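Local atomic coordinates of acetyltransferase, GNAT family (Enterococcus faecalis, PDB entry 1U6M), a protein that probably transfers an acyl group, most likely acetyl from acetyl-coenzyme A, to an acceptor, as other GNAT-family enzymes do. Residues 105-108 against 113-116; 89-94 against 98-103; 48-51 against 56-59. One frame throughout, in Å; residues are numbered along the deposited sequence.

Three short closures within one GNAT fold illustrate how connecting loops are tied to the helices and strands they join. Along the chain, contact 3 comes first, in the loop from helix 36-47 to strand 59-64; contact 2 follows, at the end of helix 85-93, and contact 1 closes the same long connection onto strand 112-120. Their centres lie about 16 Å (contacts 1 and 3), 17 Å (2 and 3) and 21 Å (1 and 2) apart. Contacts 2 and 3 touch where Y49 packs on E89, V90 and K93. R53, from the loop enclosed by contact 3, reaches both F103 and D116, so that loop is tied both to the long connection and to the inner strand 112-120.

Contact 1: 105-108 against 113-116; sequences EEET and WYLD
T108 and Y114 bring an irregular loop to a strand, their CA atoms 6.3 Å apart, the nearest such pair between 105-108 and 113-116. The methyl of T108 meets the ring face: CG2 comes down on one side of the Y114 ring, 3.8 Å from the centroid and 29° off the normal, so it sits toward the CB end, with CG of the ring 3.4 Å away. With CG anti to the backbone N (chi1 178°), the ring projects from the strand toward the loop, where T108 can cover a face. E107 reaches the far end of the same ring. Its extended chain runs across the tyrosine at about a right angle, and OE1 comes to the ring edge, 3.6 Å from CE1 of Y114, with carboxylate and ring planes 56° apart. The tyrosine OH has a weak hydrogen bond from N152, whose ND2 also holds the carbonyl of E107.

A second acid stands close by: OD1 of D116 is 4.3 Å from OE1 of E107. A water donates to E107 OE1 at 3.1 Å and more weakly to D116 OD2, while D116 OD1 is held by Y75 OH and paired with R53, which probably eases the repulsion. E80 fastens the loop by accepting from E107 N and T108 OG1.

Strand 112-120 lies here between strands 67-76 and 148-154, antiparallel to the first and parallel to the second. Y114 and the loop meet on one face of this GNAT sheet, and W113 and L115 pack against helix 137-142 on the other.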
loop_
_atom_site.group_PDB
_atom_site.type_symbol
_atom_site.label_atom_id
_atom_site.label_comp_id
_atom_site.label_asym_id
_atom_site.label_seq_id
_atom_site.Cartn_x
_atom_site.Cartn_y
_atom_site.Cartn_z
ATOM N N GLU A 105 -10.850 -2.138 7.368
ATOM C CA GLU A 105 -10.980 -2.292 5.900
ATOM C C GLU A 105 -12.156 -1.445 5.361
ATOM O O GLU A 105 -13.057 -1.950 4.668
ATOM C CB GLU A 105 -11.128 -3.788 5.497
ATOM C CG GLU A 105 -9.895 -4.705 5.726
ATOM C CD GLU A 105 -10.206 -6.212 5.530
ATOM O OE1 GLU A 105 -11.374 -6.613 5.797
ATOM O OE2 GLU A 105 -9.293 -6.998 5.118
ATOM N N GLU A 106 -12.142 -0.155 5.697
ATOM C CA GLU A 106 -13.269 0.707 5.342
ATOM C C GLU A 106 -12.875 2.006 4.597
ATOM O O GLU A 106 -13.453 3.071 4.837
ATOM C CB GLU A 106 -14.119 0.980 6.593
ATOM C CG GLU A 106 -14.906 -0.272 7.103
ATOM C CD GLU A 106 -15.348 -0.164 8.574
ATOM O OE1 GLU A 106 -14.893 0.749 9.301
ATOM O OE2 GLU A 106 -16.156 -1.017 9.003
ATOM N N GLU A 107 -11.925 1.904 3.669
ATOM C CA GLU A 107 -11.306 3.102 3.148
ATOM C C GLU A 107 -11.523 3.390 1.648
ATOM O O GLU A 107 -11.229 4.478 1.180
ATOM C CB GLU A 107 -9.831 3.155 3.567
ATOM C CG GLU A 107 -8.977 1.969 3.208
ATOM C CD GLU A 107 -7.631 1.978 3.940
ATOM O OE1 GLU A 107 -6.588 1.536 3.412
ATOM O OE2 GLU A 107 -7.618 2.426 5.081
ATOM N N THR A 108 -12.064 2.419 0.921
ATOM C CA THR A 108 -12.286 2.549 -0.517
ATOM C C THR A 108 -13.700 3.000 -0.880
ATOM O O THR A 108 -14.598 2.889 -0.061
ATOM C CB THR A 108 -11.929 1.257 -1.302
ATOM O OG1 THR A 108 -12.976 0.278 -1.142
ATOM C CG2 THR A 108 -10.599 0.694 -0.851
ATOM N N TRP A 113 -9.788 2.024 -8.703
ATOM C CA TRP A 113 -8.569 1.325 -8.313
ATOM C C TRP A 113 -7.999 2.121 -7.124
ATOM O O TRP A 113 -7.736 3.330 -7.233
ATOM C CB TRP A 113 -7.601 1.285 -9.445
ATOM C CG TRP A 113 -6.397 0.356 -9.231
ATOM C CD1 TRP A 113 -6.280 -0.941 -9.633
ATOM C CD2 TRP A 113 -5.140 0.690 -8.594
ATOM N NE1 TRP A 113 -5.035 -1.442 -9.286
ATOM C CE2 TRP A 113 -4.326 -0.463 -8.644
ATOM C CE3 TRP A 113 -4.641 1.845 -7.973
ATOM C CZ2 TRP A 113 -3.021 -0.483 -8.118
ATOM C CZ3 TRP A 113 -3.334 1.828 -7.438
ATOM C CH2 TRP A 113 -2.547 0.684 -7.515
ATOM N N TYR A 114 -7.954 1.491 -5.955
ATOM C CA TYR A 114 -7.589 2.212 -4.760
ATOM C C TYR A 114 -6.065 2.153 -4.456
ATOM O O TYR A 114 -5.472 1.053 -4.399
ATOM C CB TYR A 114 -8.354 1.671 -3.568
ATOM C CG TYR A 114 -7.972 2.368 -2.272
ATOM C CD1 TYR A 114 -7.274 1.682 -1.258
ATOM C CD2 TYR A 114 -8.281 3.705 -2.055
ATOM C CE1 TYR A 114 -6.934 2.323 -0.055
ATOM C CE2 TYR A 114 -7.914 4.352 -0.831
ATOM C CZ TYR A 114 -7.249 3.648 0.130
ATOM O OH TYR A 114 -6.877 4.279 1.305
ATOM N N LEU A 115 -5.453 3.332 -4.272
ATOM C CA LEU A 115 -4.049 3.431 -3.896
ATOM C C LEU A 115 -3.937 3.294 -2.395
ATOM O O LEU A 115 -4.281 4.191 -1.660
ATOM C CB LEU A 115 -3.402 4.735 -4.379
ATOM C CG LEU A 115 -1.989 5.104 -3.834
ATOM C CD1 LEU A 115 -1.005 4.064 -4.199
ATOM C CD2 LEU A 115 -1.509 6.557 -4.300
ATOM N N ASP A 116 -3.424 2.149 -1.956
ATOM C CA ASP A 116 -3.220 1.833 -0.554
ATOM C C ASP A 116 -1.989 2.570 0.015
ATOM O O ASP A 116 -2.061 3.225 1.029
ATOM C CB ASP A 116 -3.004 0.318 -0.457
ATOM C CG ASP A 116 -2.960 -0.169 0.968
ATOM O OD1 ASP A 116 -3.807 -0.996 1.349
ATOM O OD2 ASP A 116 -2.102 0.277 1.735
HETATM O O HOH W 1 -3.795 0.758 4.579
#

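Contact 2: 89-94 against 98-103; sequences EVFKKH and EDVRLF
F91 and V100 form the apolar half of a contact in which the last turn of a helix meets the chain that returns along it after the helix ends. The valine crosses the phenylalanine at about a right angle. Its CG1 lies over one ring face, 4.2 Å from the centroid and 25° off the normal, displaced toward the rim, so this is a CH-pi contact with the CD2-CE2 side of the ring. V100 CB also approaches F91 CE2, at 3.9 Å. CG1 can settle there because it occupies the position between the backbone N and the carbonyl carbon, while CG2 takes the anti position and meets the same CE2 atom.

The polar half is built quite differently. K92 and E98 lie alongside one another and point the same way. E98 has CG anti to its N (chi1 -166°) and a chain extended beyond it, which carries OE2 to the lysine; K92 bends early, at chi2 (142°), short of fully extended. The carboxylate therefore meets the lysine stem as well as its end: OE2 of E98 is 3.2 Å from CD of K92 and forms a salt bridge with NZ at 3.6 Å. Both side chains are exposed, so solvent probably weakens this pairing.

R88, one turn earlier in the helix, donates from NH1 to the carbonyls of E98 and V100, tying the returning loop directly to helix 85-93. L102 then packs on L87 and R88. Helix and loop belong to the connection between the adjacent antiparallel strands 67-76 and 112-120 of the GNAT sheet, and helix 36-47 packs against the helix, its L42 touching V90, F91 and H94.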
loop_
_atom_site.group_PDB
_atom_site.type_symbol
_atom_site.label_atom_id
_atom_site.label_comp_id
_atom_site.label_asym_id
_atom_site.label_seq_id
_atom_site.Cartn_x
_atom_site.Cartn_y
_atom_site.Cartn_z
ATOM N N GLU A 89 -3.538 -16.474 7.398
ATOM C CA GLU A 89 -3.155 -17.812 7.032
ATOM C C GLU A 89 -1.713 -18.126 7.373
ATOM O O GLU A 89 -1.424 -19.199 7.894
ATOM C CB GLU A 89 -3.335 -18.027 5.524
ATOM C CG GLU A 89 -4.761 -18.283 5.037
ATOM C CD GLU A 89 -4.780 -18.613 3.513
ATOM O OE1 GLU A 89 -4.092 -19.649 3.099
ATOM O OE2 GLU A 89 -5.442 -17.800 2.751
ATOM N N VAL A 90 -0.810 -17.206 7.044
ATOM C CA VAL A 90 0.606 -17.286 7.381
ATOM C C VAL A 90 0.790 -17.312 8.902
ATOM O O VAL A 90 1.555 -18.145 9.394
ATOM C CB VAL A 90 1.430 -16.101 6.710
ATOM C CG1 VAL A 90 2.766 -15.896 7.343
ATOM C CG2 VAL A 90 1.468 -16.242 5.189
ATOM N N PHE A 91 0.162 -16.401 9.643
ATOM C CA PHE A 91 0.096 -16.509 11.136
ATOM C C PHE A 91 -0.350 -17.883 11.666
ATOM O O PHE A 91 0.322 -18.471 12.495
ATOM C CB PHE A 91 -0.813 -15.432 11.756
ATOM C CG PHE A 91 -0.125 -14.129 11.989
ATOM C CD1 PHE A 91 0.588 -13.505 10.960
ATOM C CD2 PHE A 91 -0.151 -13.543 13.232
ATOM C CE1 PHE A 91 1.259 -12.308 11.166
ATOM C CE2 PHE A 91 0.523 -12.334 13.468
ATOM C CZ PHE A 91 1.222 -11.710 12.399
ATOM N N LYS A 92 -1.465 -18.404 11.191
ATOM C CA LYS A 92 -1.917 -19.749 11.618
ATOM C C LYS A 92 -0.890 -20.890 11.359
ATOM O O LYS A 92 -0.588 -21.669 12.239
ATOM C CB LYS A 92 -3.259 -20.058 10.988
ATOM C CG LYS A 92 -3.734 -21.495 11.161
ATOM C CD LYS A 92 -5.230 -21.496 11.397
ATOM C CE LYS A 92 -5.858 -22.840 11.018
ATOM N NZ LYS A 92 -7.329 -22.596 10.972
ATOM N N LYS A 93 -0.338 -20.946 10.150
ATOM C CA LYS A 93 0.804 -21.782 9.817
ATOM C C LYS A 93 1.980 -21.734 10.803
ATOM O O LYS A 93 2.631 -22.752 11.008
ATOM C CB LYS A 93 1.323 -21.411 8.421
ATOM C CG LYS A 93 0.511 -21.977 7.330
ATOM C CD LYS A 93 1.315 -21.934 6.066
ATOM C CE LYS A 93 0.402 -22.300 4.927
ATOM N NZ LYS A 93 1.118 -22.144 3.635
ATOM N N HIS A 94 2.242 -20.567 11.378
ATOM C CA HIS A 94 3.360 -20.320 12.303
ATOM C C HIS A 94 2.989 -20.315 13.796
ATOM O O HIS A 94 3.778 -19.846 14.630
ATOM C CB HIS A 94 4.070 -18.999 11.910
ATOM C CG HIS A 94 4.783 -19.135 10.602
ATOM N ND1 HIS A 94 6.111 -19.503 10.517
ATOM C CD2 HIS A 94 4.310 -19.128 9.330
ATOM C CE1 HIS A 94 6.431 -19.675 9.246
ATOM N NE2 HIS A 94 5.361 -19.437 8.508
ATOM N N GLU A 98 -4.738 -16.075 14.774
ATOM C CA GLU A 98 -5.135 -15.705 13.418
ATOM C C GLU A 98 -5.814 -14.333 13.443
ATOM O O GLU A 98 -5.818 -13.613 12.442
ATOM C CB GLU A 98 -6.107 -16.758 12.955
ATOM C CG GLU A 98 -6.443 -16.842 11.531
ATOM C CD GLU A 98 -7.549 -17.905 11.320
ATOM O OE1 GLU A 98 -8.728 -17.614 11.670
ATOM O OE2 GLU A 98 -7.223 -19.028 10.841
ATOM N N ASP A 99 -6.329 -13.949 14.606
ATOM C CA ASP A 99 -7.089 -12.717 14.728
ATOM C C ASP A 99 -6.279 -11.516 15.285
ATOM O O ASP A 99 -6.779 -10.696 16.048
ATOM C CB ASP A 99 -8.329 -13.007 15.560
ATOM C CG ASP A 99 -8.025 -13.210 17.047
ATOM O OD1 ASP A 99 -6.958 -13.719 17.461
ATOM O OD2 ASP A 99 -8.870 -12.792 17.834
ATOM N N VAL A 100 -4.993 -11.472 14.930
ATOM C CA VAL A 100 -4.117 -10.289 15.131
ATOM C C VAL A 100 -4.846 -9.048 14.558
ATOM O O VAL A 100 -5.423 -9.114 13.463
ATOM C CB VAL A 100 -2.757 -10.539 14.386
ATOM C CG1 VAL A 100 -3.009 -10.874 12.926
ATOM C CG2 VAL A 100 -1.779 -9.355 14.502
ATOM N N ARG A 101 -4.807 -7.935 15.271
ATOM C CA ARG A 101 -5.355 -6.679 14.814
ATOM C C ARG A 101 -4.463 -6.112 13.679
ATOM O O ARG A 101 -3.257 -5.968 13.847
ATOM C CB ARG A 101 -5.421 -5.636 15.962
ATOM C CG ARG A 101 -5.789 -6.196 17.322
ATOM C CD ARG A 101 -5.808 -5.090 18.443
ATOM N NE ARG A 101 -6.838 -4.137 18.078
ATOM C CZ ARG A 101 -8.018 -4.049 18.668
ATOM N NH1 ARG A 101 -8.322 -4.800 19.729
ATOM N NH2 ARG A 101 -8.898 -3.213 18.161
ATOM N N LEU A 102 -5.086 -5.774 12.555
ATOM C CA LEU A 102 -4.418 -5.324 11.344
ATOM C C LEU A 102 -5.073 -4.019 10.930
ATOM O O LEU A 102 -5.157 -3.084 11.725
ATOM C CB LEU A 102 -4.491 -6.391 10.238
ATOM C CG LEU A 102 -3.639 -7.653 10.492
ATOM C CD1 LEU A 102 -3.726 -8.763 9.389
ATOM C CD2 LEU A 102 -2.146 -7.314 10.892
ATOM N N PHE A 103 -5.540 -3.920 9.699
ATOM C CA PHE A 103 -6.234 -2.679 9.259
ATOM C C PHE A 103 -7.734 -2.775 9.345
ATOM O O PHE A 103 -8.335 -3.805 9.041
ATOM C CB PHE A 103 -5.844 -2.323 7.816
ATOM C CG PHE A 103 -4.376 -2.420 7.544
ATOM C CD1 PHE A 103 -3.783 -3.658 7.307
ATOM C CD2 PHE A 103 -3.587 -1.281 7.499
ATOM C CE1 PHE A 103 -2.436 -3.765 7.054
ATOM C CE2 PHE A 103 -2.227 -1.387 7.214
ATOM C CZ PHE A 103 -1.655 -2.635 7.011
#

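Contact 3: 48-51 against 56-59; sequences AYPT and YQRI
The carbonyl O of T51 is gripped by two nitrogens of one guanidinium group, that of R58, and this fork closes the loop between helix 36-47 and strand 59-64 of the GNAT fold. The stronger bond comes from NH2 of R58 to O of T51, 3.0 Å long with an N-H...O angle of 156°; the one from NE to the same oxygen is weak, at 3.3 Å. T51 O lies in the guanidinium plane, at the edge where NE and NH2 both point. At the carbonyl the fit is less regular, since NH2 stands above its plane, 36° out of it. The R58 chain, extended from CG to NE, reaches to T51, and a turn at chi4 (-81°) sets the guanidinium plane.

More than one carbonyl gathers around this arginine. The O of P50 sits over one guanidinium face, 4.0 Å above the plane and toward its rim, and NE has a further weak bond to Y52 O. NH1 forms a salt bridge with D79, so the cation joins this loop to a second one and its rotation is probably well fixed. The R58 side chain also touches Y75 of strand 67-76.

Nearer the surface, P50 and Q57 run side by side in the same direction, with the amide NE2 of Q57 4.0 Å from CB of P50. At the start of the loop, just after helix 36-47, O of A48 approaches the Y56 ring obliquely, 4.1 Å from CE2. Residues 56-58 make a short 3-10 turn, in which N of I59 donates to O of Y56 at 3.0 Å just as the strand begins. A water joins the two sides weakly, donating to Y49 O at 3.0 Å and accepting from Q57 N at 3.4 Å.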
loop_
_atom_site.group_PDB
_atom_site.type_symbol
_atom_site.label_atom_id
_atom_site.label_comp_id
_atom_site.label_asym_id
_atom_site.label_seq_id
_atom_site.Cartn_x
_atom_site.Cartn_y
_atom_site.Cartn_z
ATOM N N ALA A 48 3.825 -13.566 -1.196
ATOM C CA ALA A 48 3.770 -14.575 -2.237
ATOM C C ALA A 48 2.341 -14.902 -2.626
ATOM O O ALA A 48 2.133 -15.428 -3.691
ATOM C CB ALA A 48 4.549 -15.845 -1.834
ATOM N N TYR A 49 1.345 -14.543 -1.814
ATOM C CA TYR A 49 -0.091 -14.748 -2.160
ATOM C C TYR A 49 -0.614 -13.676 -3.117
ATOM O O TYR A 49 -0.542 -12.492 -2.817
ATOM C CB TYR A 49 -0.947 -14.687 -0.900
ATOM C CG TYR A 49 -0.724 -15.835 0.079
ATOM C CD1 TYR A 49 0.461 -15.939 0.804
ATOM C CD2 TYR A 49 -1.732 -16.805 0.296
ATOM C CE1 TYR A 49 0.673 -16.984 1.687
ATOM C CE2 TYR A 49 -1.544 -17.892 1.223
ATOM C CZ TYR A 49 -0.352 -17.950 1.895
ATOM O OH TYR A 49 -0.129 -18.961 2.766
ATOM N N PRO A 50 -1.173 -14.097 -4.268
ATOM C CA PRO A 50 -1.719 -13.230 -5.334
ATOM C C PRO A 50 -2.670 -12.124 -4.861
ATOM O O PRO A 50 -2.610 -10.961 -5.384
ATOM C CB PRO A 50 -2.495 -14.232 -6.192
ATOM C CG PRO A 50 -1.611 -15.502 -6.112
ATOM C CD PRO A 50 -1.313 -15.541 -4.619
ATOM N N THR A 51 -3.507 -12.499 -3.881
ATOM C CA THR A 51 -4.568 -11.662 -3.305
ATOM C C THR A 51 -4.161 -10.856 -2.058
ATOM O O THR A 51 -4.927 -10.000 -1.589
ATOM C CB THR A 51 -5.841 -12.488 -2.924
ATOM O OG1 THR A 51 -5.573 -13.305 -1.797
ATOM C CG2 THR A 51 -6.327 -13.419 -4.068
ATOM N N TYR A 56 3.008 -9.395 -4.290
ATOM C CA TYR A 56 3.803 -8.797 -5.392
ATOM C C TYR A 56 2.965 -8.395 -6.602
ATOM O O TYR A 56 3.217 -7.401 -7.221
ATOM C CB TYR A 56 5.040 -9.611 -5.783
ATOM C CG TYR A 56 4.715 -10.887 -6.505
ATOM C CD1 TYR A 56 4.580 -10.910 -7.882
ATOM C CD2 TYR A 56 4.600 -12.084 -5.806
ATOM C CE1 TYR A 56 4.293 -12.088 -8.555
ATOM C CE2 TYR A 56 4.290 -13.278 -6.457
ATOM C CZ TYR A 56 4.138 -13.274 -7.833
ATOM O OH TYR A 56 3.823 -14.458 -8.506
ATOM N N GLN A 57 1.909 -9.125 -6.891
ATOM C CA GLN A 57 1.089 -8.821 -8.036
ATOM C C GLN A 57 0.320 -7.503 -7.936
ATOM O O GLN A 57 -0.229 -7.021 -8.927
ATOM C CB GLN A 57 0.178 -9.989 -8.295
ATOM C CG GLN A 57 0.981 -11.108 -8.877
ATOM C CD GLN A 57 0.201 -12.399 -9.003
ATOM O OE1 GLN A 57 0.779 -13.490 -8.808
ATOM N NE2 GLN A 57 -1.117 -12.305 -9.353
ATOM N N ARG A 58 0.267 -6.943 -6.734
ATOM C CA ARG A 58 -0.461 -5.710 -6.477
ATOM C C ARG A 58 0.486 -4.525 -6.464
ATOM O O ARG A 58 0.049 -3.374 -6.272
ATOM C CB ARG A 58 -1.162 -5.818 -5.103
ATOM C CG ARG A 58 -2.200 -6.891 -5.041
ATOM C CD ARG A 58 -3.237 -6.520 -3.981
ATOM N NE ARG A 58 -4.221 -7.583 -3.684
ATOM C CZ ARG A 58 -5.317 -7.842 -4.421
ATOM N NH1 ARG A 58 -5.560 -7.157 -5.534
ATOM N NH2 ARG A 58 -6.190 -8.772 -4.034
ATOM N N ILE A 59 1.770 -4.800 -6.660
ATOM C CA ILE A 59 2.817 -3.830 -6.413
ATOM C C ILE A 59 3.656 -3.376 -7.659
ATOM O O ILE A 59 4.144 -4.190 -8.495
ATOM C CB ILE A 59 3.787 -4.323 -5.292
ATOM C CG1 ILE A 59 2.989 -4.577 -3.998
ATOM C CG2 ILE A 59 4.867 -3.301 -5.044
ATOM C CD1 ILE A 59 3.810 -5.021 -2.795
HETATM O O HOH W 2 1.261 -11.962 -5.145
#